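Local coordinates for holo-[acyl-carrier-protein] synthase (Neisseria meningitidis FAM18, PDB 5SUV) that is a member of the 4'-phosphopantetheinyl transferase superfamily that binds coenzyme A, at residues 11-16 and 50-55. Numbering follows the deposited sequence.
With COA (coenzyme A), chain F.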
loop_
_atom_site.group_PDB
_atom_site.type_symbol
_atom_site.label_atom_id
_atom_site.label_comp_id
_atom_site.label_asym_id
_atom_site.label_seq_id
_atom_site.Cartn_x
_atom_site.Cartn_y
_atom_site.Cartn_z
ATOM N N VAL A 11 5.504 8.467 -5.262
ATOM C CA VAL A 11 5.864 9.649 -6.025
ATOM C C VAL A 11 6.712 10.536 -5.136
ATOM O O VAL A 11 6.322 10.842 -4.002
ATOM C CB VAL A 11 4.626 10.420 -6.522
ATOM C CG1 VAL A 11 5.039 11.734 -7.167
ATOM C CG2 VAL A 11 3.839 9.575 -7.500
ATOM N N SER A 12 7.845 10.976 -5.666
ATOM C CA SER A 12 8.745 11.881 -4.964
ATOM C C SER A 12 8.355 13.323 -5.257
ATOM O O SER A 12 8.180 13.699 -6.421
ATOM C CB SER A 12 10.184 11.624 -5.405
ATOM O OG SER A 12 10.997 12.736 -5.095
ATOM N N LEU A 13 8.191 14.125 -4.207
ATOM C CA LEU A 13 7.970 15.552 -4.425
ATOM C C LEU A 13 9.072 16.161 -5.286
ATOM O O LEU A 13 8.805 17.021 -6.132
ATOM C CB LEU A 13 7.878 16.290 -3.091
ATOM C CG LEU A 13 6.801 15.831 -2.109
ATOM C CD1 LEU A 13 6.890 16.629 -0.825
ATOM C CD2 LEU A 13 5.424 15.968 -2.723
ATOM N N LYS A 14 10.319 15.736 -5.080
ATOM C CA LYS A 14 11.416 16.275 -5.878
ATOM C C LYS A 14 11.225 15.957 -7.355
ATOM O O LYS A 14 11.575 16.767 -8.220
ATOM C CB LYS A 14 12.752 15.726 -5.376
ATOM C CG LYS A 14 13.132 16.209 -3.982
ATOM C CD LYS A 14 14.402 15.532 -3.481
ATOM C CE LYS A 14 14.718 15.925 -2.045
ATOM N NZ LYS A 14 14.862 17.402 -1.880
ATOM N N ARG A 15 10.670 14.783 -7.663
ATOM C CA ARG A 15 10.383 14.449 -9.052
ATOM C C ARG A 15 9.330 15.383 -9.623
ATOM O O ARG A 15 9.442 15.820 -10.774
ATOM C CB ARG A 15 9.925 12.999 -9.173
ATOM C CG ARG A 15 9.513 12.570 -10.581
ATOM C CD ARG A 15 9.558 11.054 -10.710
ATOM N NE ARG A 15 8.638 10.539 -11.721
ATOM C CZ ARG A 15 7.584 9.756 -11.483
ATOM N NH1 ARG A 15 7.273 9.356 -10.252
ATOM N NH2 ARG A 15 6.830 9.358 -12.497
ATOM N N ILE A 16 8.310 15.715 -8.826
ATOM C CA ILE A 16 7.297 16.659 -9.290
ATOM C C ILE A 16 7.943 18.006 -9.579
ATOM O O ILE A 16 7.693 18.618 -10.625
ATOM C CB ILE A 16 6.158 16.788 -8.261
ATOM C CG1 ILE A 16 5.441 15.448 -8.064
ATOM C CG2 ILE A 16 5.144 17.854 -8.690
ATOM C CD1 ILE A 16 4.654 14.953 -9.289
ATOM N N LEU A 50 -0.108 18.399 -6.768
ATOM C CA LEU A 50 0.187 17.646 -7.986
ATOM C C LEU A 50 0.684 16.245 -7.667
ATOM O O LEU A 50 0.329 15.284 -8.355
ATOM C CB LEU A 50 1.228 18.380 -8.830
ATOM C CG LEU A 50 0.780 19.524 -9.727
ATOM C CD1 LEU A 50 1.997 20.186 -10.346
ATOM C CD2 LEU A 50 -0.151 19.013 -10.802
ATOM N N ALA A 51 1.529 16.108 -6.638
ATOM C CA ALA A 51 2.082 14.799 -6.311
ATOM C C ALA A 51 0.982 13.811 -5.943
ATOM O O ALA A 51 0.986 12.666 -6.400
ATOM C CB ALA A 51 3.090 14.930 -5.166
ATOM N N LYS A 52 0.042 14.232 -5.095
ATOM C CA LYS A 52 -1.042 13.346 -4.669
ATOM C C LYS A 52 -1.925 12.953 -5.846
ATOM O O LYS A 52 -2.305 11.783 -5.988
ATOM C CB LYS A 52 -1.886 14.025 -3.588
ATOM C CG LYS A 52 -1.199 14.073 -2.214
ATOM C CD LYS A 52 -2.102 14.626 -1.128
ATOM C CE LYS A 52 -1.380 14.643 0.222
ATOM N NZ LYS A 52 -2.172 15.316 1.283
ATOM N N ARG A 53 -2.259 13.916 -6.701
ATOM C CA ARG A 53 -3.069 13.600 -7.874
ATOM C C ARG A 53 -2.328 12.650 -8.804
ATOM O O ARG A 53 -2.899 11.666 -9.282
ATOM C CB ARG A 53 -3.467 14.888 -8.611
ATOM C CG ARG A 53 -4.274 15.887 -7.796
ATOM C CD ARG A 53 -5.396 15.227 -7.035
ATOM N NE ARG A 53 -6.424 16.172 -6.581
ATOM C CZ ARG A 53 -6.319 16.952 -5.510
ATOM N NH1 ARG A 53 -5.222 16.938 -4.765
ATOM N NH2 ARG A 53 -7.316 17.752 -5.179
ATOM N N PHE A 54 -1.045 12.910 -9.048
ATOM C CA PHE A 54 -0.260 12.045 -9.917
ATOM C C PHE A 54 -0.216 10.624 -9.367
ATOM O O PHE A 54 -0.454 9.658 -10.100
ATOM C CB PHE A 54 1.146 12.629 -10.081
ATOM C CG PHE A 54 1.982 11.951 -11.117
ATOM C CD1 PHE A 54 1.648 12.019 -12.452
ATOM C CD2 PHE A 54 3.118 11.244 -10.754
ATOM C CE1 PHE A 54 2.414 11.385 -13.412
ATOM C CE2 PHE A 54 3.888 10.610 -11.710
ATOM C CZ PHE A 54 3.543 10.696 -13.045
ATOM N N ALA A 55 0.062 10.473 -8.067
ATOM C CA ALA A 55 0.120 9.127 -7.501
ATOM C C ALA A 55 -1.244 8.448 -7.558
ATOM O O ALA A 55 -1.342 7.262 -7.881
ATOM C CB ALA A 55 0.613 9.159 -6.055
HETATM N N1A COA F . -10.634 9.317 5.952
HETATM C C2A COA F . -9.727 8.803 5.113
HETATM N N3A COA F . -8.668 9.398 4.636
HETATM C C4A COA F . -8.488 10.734 5.060
HETATM C C5A COA F . -9.375 11.430 5.933
HETATM C C6A COA F . -10.443 10.646 6.349
HETATM N N6A COA F . -11.326 11.169 7.164
HETATM N N7A COA F . -8.995 12.609 6.177
HETATM C C8A COA F . -7.902 12.719 5.470
HETATM N N9A COA F . -7.550 11.614 4.786
HETATM C C1B COA F . -6.435 11.448 3.932
HETATM C C2B COA F . -6.440 12.563 2.767
HETATM O O2B COA F . -6.227 12.038 1.510
HETATM C C3B COA F . -5.215 13.357 3.211
HETATM O O3B COA F . -4.517 13.889 2.202
HETATM P P3B COA F . -5.478 14.933 1.118
HETATM O O7A COA F . -4.363 15.661 0.686
HETATM O O8A COA F . -6.055 13.965 0.168
HETATM O O9A COA F . -6.405 15.514 2.097
HETATM C C4B COA F . -4.419 12.200 3.855
HETATM O O4B COA F . -5.340 11.615 4.695
HETATM C C5B COA F . -3.242 12.680 4.634
HETATM O O5B COA F . -2.509 11.509 5.001
HETATM P P1A COA F . -1.526 11.728 6.219
HETATM O O1A COA F . -0.549 12.806 5.943
HETATM O O2A COA F . -1.177 10.390 6.765
HETATM O O3A COA F . -2.510 12.493 7.269
HETATM P P2A COA F . -1.875 12.898 8.606
HETATM O O4A COA F . -1.067 11.868 9.172
HETATM O O5A COA F . -1.393 14.332 8.671
HETATM O O6A COA F . -3.232 12.902 9.539
HETATM C CBP COA F . -5.117 11.635 10.105
HETATM C CCP COA F . -3.734 11.623 9.551
HETATM C CDP COA F . -5.980 12.060 9.030
HETATM C CEP COA F . -5.532 10.242 10.493
HETATM C CAP COA F . -5.290 12.564 11.347
HETATM O OAP COA F . -6.556 12.468 11.875
HETATM C C9P COA F . -4.353 12.239 12.527
HETATM O O9P COA F . -4.657 11.324 13.277
HETATM N N8P COA F . -3.199 13.050 12.748
HETATM C C7P COA F . -2.233 12.798 13.874
HETATM C C6P COA F . -2.900 12.222 15.108
HETATM C C5P COA F . -2.290 12.805 16.372
HETATM O O5P COA F . -2.974 13.155 17.275
HETATM N N4P COA F . -0.907 12.908 16.489
HETATM C C3P COA F . -0.329 13.478 17.705
HETATM C C2P COA F . -0.048 12.429 18.750
HETATM S S1P COA F . -1.277 12.474 20.121
#
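The methyl of Ala-51 is a small bump on helix 46-63 that fits between Leu-13 and Ile-16, two side chains of the first turn of helix 13-23. Leu-13 CD2 reaches Ala-51 CB at 3.5 Å, and Ile-16 CG1 meets the same methyl at 3.8 Å. Ile-16 is shared between neighbours: chi1 -62° sets CG1 beside the backbone N and leaves CG2 anti to it, and CG2 meets Leu-50 CB at 4.0 Å, while CD1 lies near Ala-51 CA and approaches the Phe-54 ring obliquely. One helical turn on from Ala-51, Val-11, the penultimate residue of strand 3-12, pushes CG2 into the corner between Ala-55 CB, 3.6 Å away, and the edge of Phe-54, with CD2 at 3.7 Å. The short side chains of Ala-51 and Ala-55 let the strand end and the new helix settle close against the backbone of helix 46-63. Phe-54 reaches across with CG anti to its backbone N (chi1 -171°), its CD2-CE2 edge bordered by Val-11 and Arg-15. Arg-15 NH2 comes to this edge, near the ring plane, 3.3 Å from Phe-54 CE2, and the guanidinium plane stands 70° from the ring; Arg-15 NH1 forms a salt bridge with Glu-114 of the second subunit. Ser-12 caps the new helix: its OG accepts from Arg-15 N at 3.3 Å and is also hydrogen-bonded to Asp-116. Lys-52 leaves the helix away from this interface, and its extended chain ends at coenzyme A. Strand 117-125 packs on Leu-13, Ala-51 and Ala-55 through Val-118 and Ala-120, and helix 25-31 on Ile-16, Leu-50 and Phe-54, so the buried contact lies between strand 117-125 and helix 25-31.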